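Local coordinates for protein beta-catenin homolog sys-1 (Caenorhabditis elegans, PDB 3C2G) that acts in Wnt signalling as a beta-catenin-type transcription coregulator, binding the TCF factor pop-1 directly to activate or repress target genes, at residues Ile260-Leu271 against Leu300-Val311. Numbering follows the deposited sequence.
Sequences IIRTFDLLGLLL and LIRAGCKLLLQV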
ATOM      1  N   ILE A 260       7.368  -4.193 -16.165  1.00 26.64           N
ATOM      2  CA  ILE A 260       7.203  -4.944 -14.920  1.00 25.72           C
ATOM      3  C   ILE A 260       6.695  -4.047 -13.775  1.00 25.81           C
ATOM      4  O   ILE A 260       5.811  -4.435 -13.004  1.00 26.32           O
ATOM      5  CB  ILE A 260       8.527  -5.623 -14.526  1.00 25.23           C
ATOM      6  CG1 ILE A 260       8.844  -6.759 -15.486  1.00 22.21           C
ATOM      7  CG2 ILE A 260       8.500  -6.098 -13.063  1.00 24.71           C
ATOM      8  CD1 ILE A 260      10.321  -7.052 -15.564  1.00 25.62           C
ATOM      9  N   ILE A 261       7.267  -2.857 -13.667  1.00 25.40           N
ATOM     10  CA  ILE A 261       6.891  -1.900 -12.639  1.00 26.10           C
ATOM     11  C   ILE A 261       5.440  -1.436 -12.780  1.00 27.86           C
ATOM     12  O   ILE A 261       4.707  -1.373 -11.801  1.00 29.71           O
ATOM     13  CB  ILE A 261       7.871  -0.700 -12.607  1.00 25.70           C
ATOM     14  CG1 ILE A 261       9.253  -1.179 -12.128  1.00 25.98           C
ATOM     15  CG2 ILE A 261       7.331   0.417 -11.733  1.00 22.79           C
ATOM     16  CD1 ILE A 261      10.365  -0.142 -12.168  1.00 25.11           C
ATOM     17  N   ARG A 262       5.014  -1.139 -13.993  1.00 28.64           N
ATOM     18  CA  ARG A 262       3.632  -0.742 -14.210  1.00 29.92           C
ATOM     19  C   ARG A 262       2.655  -1.908 -14.023  1.00 28.47           C
ATOM     20  O   ARG A 262       1.496  -1.701 -13.674  1.00 28.88           O
ATOM     21  CB  ARG A 262       3.463  -0.091 -15.591  1.00 29.51           C
ATOM     22  CG  ARG A 262       4.148   1.291 -15.724  1.00 31.66           C
ATOM     23  CD  ARG A 262       3.963   1.828 -17.152  1.00 33.90           C
ATOM     24  NE  ARG A 262       4.686   3.072 -17.425  1.00 42.57           N
ATOM     25  CZ  ARG A 262       4.110   4.256 -17.630  1.00 44.41           C
ATOM     26  NH1 ARG A 262       2.785   4.380 -17.597  1.00 46.66           N
ATOM     27  NH2 ARG A 262       4.865   5.321 -17.877  1.00 43.51           N
ATOM     28  N   THR A 263       3.113  -3.129 -14.264  1.00 27.03           N
ATOM     29  CA  THR A 263       2.298  -4.298 -13.961  1.00 27.04           C
ATOM     30  C   THR A 263       2.124  -4.469 -12.449  1.00 27.56           C
ATOM     31  O   THR A 263       1.031  -4.787 -11.999  1.00 27.58           O
ATOM     32  CB  THR A 263       2.886  -5.553 -14.578  1.00 27.29           C
ATOM     33  OG1 THR A 263       2.892  -5.404 -16.002  1.00 28.65           O
ATOM     34  CG2 THR A 263       2.076  -6.780 -14.208  1.00 26.38           C
ATOM     35  N   PHE A 264       3.183  -4.229 -11.674  1.00 26.89           N
ATOM     36  CA  PHE A 264       3.065  -4.235 -10.222  1.00 28.11           C
ATOM     37  C   PHE A 264       2.072  -3.162  -9.778  1.00 29.44           C
ATOM     38  O   PHE A 264       1.192  -3.425  -8.961  1.00 30.85           O
ATOM     39  CB  PHE A 264       4.424  -4.006  -9.522  1.00 27.65           C
ATOM     40  CG  PHE A 264       5.389  -5.183  -9.588  1.00 24.84           C
ATOM     41  CD1 PHE A 264       4.937  -6.495  -9.635  1.00 23.87           C
ATOM     42  CD2 PHE A 264       6.771  -4.955  -9.560  1.00 25.24           C
ATOM     43  CE1 PHE A 264       5.846  -7.566  -9.664  1.00 24.97           C
ATOM     44  CE2 PHE A 264       7.687  -6.015  -9.587  1.00 22.98           C
ATOM     45  CZ  PHE A 264       7.225  -7.321  -9.639  1.00 24.86           C
ATOM     46  N   ASP A 265       2.220  -1.955 -10.311  1.00 31.02           N
ATOM     47  CA  ASP A 265       1.334  -0.834  -9.976  1.00 32.06           C
ATOM     48  C   ASP A 265      -0.130  -1.132 -10.316  1.00 30.67           C
ATOM     49  O   ASP A 265      -1.014  -0.856  -9.517  1.00 30.99           O
ATOM     50  CB  ASP A 265       1.800   0.444 -10.685  1.00 34.23           C
ATOM     51  CG  ASP A 265       0.949   1.668 -10.327  1.00 40.40           C
ATOM     52  OD1 ASP A 265       0.848   2.014  -9.123  1.00 47.50           O
ATOM     53  OD2 ASP A 265       0.374   2.288 -11.251  1.00 45.16           O
ATOM     54  N   LEU A 266      -0.383  -1.714 -11.489  1.00 29.01           N
ATOM     55  CA  LEU A 266      -1.751  -2.038 -11.904  1.00 27.87           C
ATOM     56  C   LEU A 266      -2.388  -3.136 -11.011  1.00 27.13           C
ATOM     57  O   LEU A 266      -3.510  -2.960 -10.506  1.00 27.33           O
ATOM     58  CB  LEU A 266      -1.808  -2.395 -13.392  1.00 26.70           C
ATOM     59  CG  LEU A 266      -3.177  -2.658 -14.022  1.00 29.23           C
ATOM     60  CD1 LEU A 266      -4.186  -1.534 -13.752  1.00 29.07           C
ATOM     61  CD2 LEU A 266      -3.057  -2.930 -15.531  1.00 28.66           C
ATOM     62  N   LEU A 267      -1.670  -4.236 -10.791  1.00 25.11           N
ATOM     63  CA  LEU A 267      -2.103  -5.250  -9.813  1.00 24.50           C
ATOM     64  C   LEU A 267      -2.397  -4.663  -8.425  1.00 24.81           C
ATOM     65  O   LEU A 267      -3.392  -5.017  -7.805  1.00 23.92           O
ATOM     66  CB  LEU A 267      -1.063  -6.349  -9.690  1.00 23.99           C
ATOM     67  CG  LEU A 267      -1.011  -7.251 -10.905  1.00 21.58           C
ATOM     68  CD1 LEU A 267       0.316  -7.956 -10.932  1.00 16.31           C
ATOM     69  CD2 LEU A 267      -2.194  -8.201 -10.904  1.00 20.21           C
ATOM     70  N   GLY A 268      -1.550  -3.753  -7.958  1.00 25.21           N
ATOM     71  CA  GLY A 268      -1.847  -3.007  -6.746  1.00 28.13           C
ATOM     72  C   GLY A 268      -3.224  -2.355  -6.769  1.00 31.03           C
ATOM     73  O   GLY A 268      -3.965  -2.420  -5.790  1.00 31.43           O
ATOM     74  N   LEU A 269      -3.585  -1.722  -7.888  1.00 32.79           N
ATOM     75  CA  LEU A 269      -4.888  -1.088  -7.975  1.00 33.67           C
ATOM     76  C   LEU A 269      -6.033  -2.067  -8.083  1.00 33.35           C
ATOM     77  O   LEU A 269      -7.115  -1.807  -7.560  1.00 33.71           O
ATOM     78  CB  LEU A 269      -4.935  -0.081  -9.116  1.00 35.53           C
ATOM     79  CG  LEU A 269      -5.062   1.321  -8.518  1.00 39.63           C
ATOM     80  CD1 LEU A 269      -3.962   2.275  -9.049  1.00 41.99           C
ATOM     81  CD2 LEU A 269      -6.489   1.867  -8.723  1.00 40.17           C
ATOM     82  N   LEU A 270      -5.807  -3.192  -8.746  1.00 32.75           N
ATOM     83  CA  LEU A 270      -6.882  -4.144  -8.952  1.00 34.14           C
ATOM     84  C   LEU A 270      -7.252  -4.888  -7.677  1.00 35.09           C
ATOM     85  O   LEU A 270      -8.424  -5.144  -7.421  1.00 35.69           O
ATOM     86  CB  LEU A 270      -6.499  -5.155 -10.023  1.00 34.63           C
ATOM     87  CG  LEU A 270      -6.626  -4.703 -11.466  1.00 35.67           C
ATOM     88  CD1 LEU A 270      -5.877  -5.687 -12.349  1.00 36.59           C
ATOM     89  CD2 LEU A 270      -8.101  -4.606 -11.864  1.00 35.29           C
ATOM     90  N   LEU A 271      -6.245  -5.239  -6.881  1.00 34.73           N
ATOM     91  CA  LEU A 271      -6.457  -6.108  -5.730  1.00 34.36           C
ATOM     92  C   LEU A 271      -6.993  -5.335  -4.527  1.00 35.06           C
ATOM     93  O   LEU A 271      -6.296  -5.141  -3.535  1.00 34.94           O
ATOM     94  CB  LEU A 271      -5.161  -6.855  -5.409  1.00 33.17           C
ATOM     95  CG  LEU A 271      -4.575  -7.605  -6.606  1.00 29.55           C
ATOM     96  CD1 LEU A 271      -3.190  -8.096  -6.254  1.00 27.64           C
ATOM     97  CD2 LEU A 271      -5.476  -8.748  -7.124  1.00 26.49           C
ATOM     98  N   LEU A 300      12.378  -1.526  -9.463  1.00 31.46           N
ATOM     99  CA  LEU A 300      11.674  -2.765  -9.668  1.00 30.90           C
ATOM    100  C   LEU A 300      11.510  -3.481  -8.318  1.00 29.95           C
ATOM    101  O   LEU A 300      10.415  -3.920  -7.976  1.00 30.25           O
ATOM    102  CB  LEU A 300      12.423  -3.624 -10.703  1.00 30.81           C
ATOM    103  CG  LEU A 300      11.790  -4.923 -11.193  1.00 31.43           C
ATOM    104  CD1 LEU A 300      12.571  -5.477 -12.360  1.00 32.71           C
ATOM    105  CD2 LEU A 300      11.781  -5.952 -10.081  1.00 34.52           C
ATOM    106  N   ILE A 301      12.587  -3.565  -7.541  1.00 28.23           N
ATOM    107  CA  ILE A 301      12.518  -4.197  -6.226  1.00 27.39           C
ATOM    108  C   ILE A 301      11.545  -3.459  -5.289  1.00 26.93           C
ATOM    109  O   ILE A 301      10.696  -4.094  -4.652  1.00 26.89           O
ATOM    110  CB  ILE A 301      13.931  -4.396  -5.593  1.00 27.41           C
ATOM    111  CG1 ILE A 301      14.733  -5.399  -6.434  1.00 26.14           C
ATOM    112  CG2 ILE A 301      13.819  -4.875  -4.130  1.00 25.32           C
ATOM    113  CD1 ILE A 301      16.226  -5.303  -6.273  1.00 24.06           C
ATOM    114  N   ARG A 302      11.652  -2.135  -5.222  1.00 26.34           N
ATOM    115  CA  ARG A 302      10.700  -1.341  -4.431  1.00 27.27           C
ATOM    116  C   ARG A 302       9.248  -1.629  -4.789  1.00 25.81           C
ATOM    117  O   ARG A 302       8.393  -1.719  -3.905  1.00 25.88           O
ATOM    118  CB  ARG A 302      10.960   0.167  -4.552  1.00 27.53           C
ATOM    119  CG  ARG A 302      11.937   0.718  -3.535  1.00 33.08           C
ATOM    120  CD  ARG A 302      11.891   2.244  -3.478  1.00 39.52           C
ATOM    121  NE  ARG A 302      12.573   2.850  -4.618  1.00 45.04           N
ATOM    122  CZ  ARG A 302      13.891   3.040  -4.697  1.00 49.94           C
ATOM    123  NH1 ARG A 302      14.688   2.672  -3.700  1.00 52.08           N
ATOM    124  NH2 ARG A 302      14.422   3.600  -5.785  1.00 53.33           N
ATOM    125  N   ALA A 303       8.969  -1.764  -6.081  1.00 24.61           N
ATOM    126  CA  ALA A 303       7.597  -1.892  -6.529  1.00 23.88           C
ATOM    127  C   ALA A 303       7.037  -3.287  -6.266  1.00 23.37           C
ATOM    128  O   ALA A 303       5.866  -3.431  -5.953  1.00 23.64           O
ATOM    129  CB  ALA A 303       7.462  -1.511  -7.997  1.00 23.41           C
ATOM    130  N   GLY A 304       7.876  -4.301  -6.415  1.00 23.67           N
ATOM    131  CA  GLY A 304       7.507  -5.682  -6.110  1.00 24.42           C
ATOM    132  C   GLY A 304       7.207  -5.886  -4.638  1.00 24.98           C
ATOM    133  O   GLY A 304       6.194  -6.507  -4.278  1.00 24.84           O
ATOM    134  N   CYS A 305       8.068  -5.336  -3.788  1.00 25.17           N
ATOM    135  CA  CYS A 305       7.922  -5.462  -2.337  1.00 26.48           C
ATOM    136  C   CYS A 305       6.696  -4.723  -1.798  1.00 26.53           C
ATOM    137  O   CYS A 305       6.036  -5.202  -0.871  1.00 26.32           O
ATOM    138  CB  CYS A 305       9.221  -5.063  -1.626  1.00 26.07           C
ATOM    139  SG  CYS A 305      10.592  -6.263  -1.978  1.00 34.05           S
ATOM    140  N   LYS A 306       6.383  -3.581  -2.405  1.00 27.38           N
ATOM    141  CA  LYS A 306       5.151  -2.819  -2.130  1.00 29.26           C
ATOM    142  C   LYS A 306       3.898  -3.679  -2.348  1.00 27.84           C
ATOM    143  O   LYS A 306       2.992  -3.686  -1.518  1.00 28.63           O
ATOM    144  CB  LYS A 306       5.098  -1.594  -3.045  1.00 30.11           C
ATOM    145  CG  LYS A 306       4.037  -0.550  -2.709  1.00 31.74           C
ATOM    146  CD  LYS A 306       3.887   0.440  -3.891  1.00 33.71           C
ATOM    147  CE  LYS A 306       2.978   1.659  -3.580  1.00 39.53           C
ATOM    148  NZ  LYS A 306       1.663   1.332  -2.926  1.00 41.87           N
ATOM    149  N   LEU A 307       3.864  -4.407  -3.460  1.00 25.64           N
ATOM    150  CA  LEU A 307       2.771  -5.303  -3.758  1.00 24.89           C
ATOM    151  C   LEU A 307       2.729  -6.527  -2.814  1.00 24.72           C
ATOM    152  O   LEU A 307       1.658  -6.958  -2.406  1.00 24.69           O
ATOM    153  CB  LEU A 307       2.830  -5.736  -5.233  1.00 24.37           C
ATOM    154  CG  LEU A 307       1.685  -6.620  -5.757  1.00 24.74           C
ATOM    155  CD1 LEU A 307       0.307  -5.963  -5.634  1.00 20.97           C
ATOM    156  CD2 LEU A 307       1.945  -7.100  -7.196  1.00 24.88           C
ATOM    157  N   LEU A 308       3.892  -7.077  -2.479  1.00 24.49           N
ATOM    158  CA  LEU A 308       3.986  -8.132  -1.485  1.00 24.58           C
ATOM    159  C   LEU A 308       3.369  -7.671  -0.178  1.00 24.97           C
ATOM    160  O   LEU A 308       2.561  -8.383   0.407  1.00 26.02           O
ATOM    161  CB  LEU A 308       5.434  -8.548  -1.255  1.00 24.14           C
ATOM    162  CG  LEU A 308       6.011  -9.502  -2.299  1.00 24.94           C
ATOM    163  CD1 LEU A 308       7.474  -9.790  -2.002  1.00 27.79           C
ATOM    164  CD2 LEU A 308       5.225 -10.789  -2.357  1.00 22.77           C
ATOM    165  N   LEU A 309       3.734  -6.473   0.264  1.00 24.63           N
ATOM    166  CA  LEU A 309       3.167  -5.908   1.470  1.00 24.90           C
ATOM    167  C   LEU A 309       1.638  -5.945   1.386  1.00 25.91           C
ATOM    168  O   LEU A 309       0.967  -6.370   2.315  1.00 26.71           O
ATOM    169  CB  LEU A 309       3.661  -4.471   1.660  1.00 24.20           C
ATOM    170  CG  LEU A 309       3.219  -3.757   2.937  1.00 26.82           C
ATOM    171  CD1 LEU A 309       3.721  -4.510   4.190  1.00 24.21           C
ATOM    172  CD2 LEU A 309       3.640  -2.269   2.962  1.00 24.19           C
ATOM    173  N   GLN A 310       1.101  -5.537   0.242  1.00 25.74           N
ATOM    174  CA  GLN A 310      -0.316  -5.329   0.100  1.00 25.82           C
ATOM    175  C   GLN A 310      -1.103  -6.621   0.198  1.00 25.34           C
ATOM    176  O   GLN A 310      -2.253  -6.602   0.598  1.00 25.34           O
ATOM    177  CB  GLN A 310      -0.585  -4.684  -1.249  1.00 26.09           C
ATOM    178  CG  GLN A 310      -1.934  -4.018  -1.359  1.00 28.91           C
ATOM    179  CD  GLN A 310      -2.140  -3.383  -2.727  1.00 31.60           C
ATOM    180  OE1 GLN A 310      -1.257  -2.670  -3.221  1.00 35.17           O
ATOM    181  NE2 GLN A 310      -3.294  -3.652  -3.350  1.00 21.82           N
ATOM    182  N   VAL A 311      -0.491  -7.733  -0.188  1.00 25.27           N
ATOM    183  CA  VAL A 311      -1.190  -9.022  -0.237  1.00 25.90           C
ATOM    184  C   VAL A 311      -0.839  -9.933   0.960  1.00 26.45           C
ATOM    185  O   VAL A 311      -1.269 -11.092   1.010  1.00 25.82           O
ATOM    186  CB  VAL A 311      -0.906  -9.798  -1.575  1.00 25.73           C
ATOM    187  CG1 VAL A 311      -1.261  -8.940  -2.795  1.00 27.28           C
ATOM    188  CG2 VAL A 311       0.551 -10.277  -1.656  1.00 24.78           C
TER
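The F264 ring lies between its own helix and helix 298-311: one face covers CA of G304, a CH-pi contact 3.8 Å from the ring centroid, and the other carries O of I260, 3.4 Å above the plane and offset toward the rim. A303, L307 and L300 close round the ring obliquely, so F264 is a knob in the hole these three make with G304. With no side chain at G304, the ring can press on the backbone, CD2 of F264 coming 3.4 Å from N of G304. With CG anti to the backbone N (chi1 -176°), L307 points its two methyls at the facing helix: CD2 meets CD1 of F264 at 3.9 Å and CB of L267, and CD1 lies against the backbone of G268. The second flat group is the Q310 amide: its extended chain carries NE2 to O of G268 at 2.8 Å, nearly straight at 172°, on a lone pair and within both the carbonyl and the amide plane. A weak second bond from the same NE2 goes to O of L271, so one amide grips the C-terminal end of helix 251-270. At the opposite end, I261 lays CD1 3.6 Å from N of L300. The axes of the two segments run nearly parallel, 9.1 Å apart at a 19° crossing, consistent with the side-by-side stacking of helices in an armadillo domain. Helix 224-239 packs on I260 and F264, helix 285-292 adds V292 beside them and I289 against L307, helix 339-352 covers I301 and C305, and the bound peptide rests on L309 and Q310.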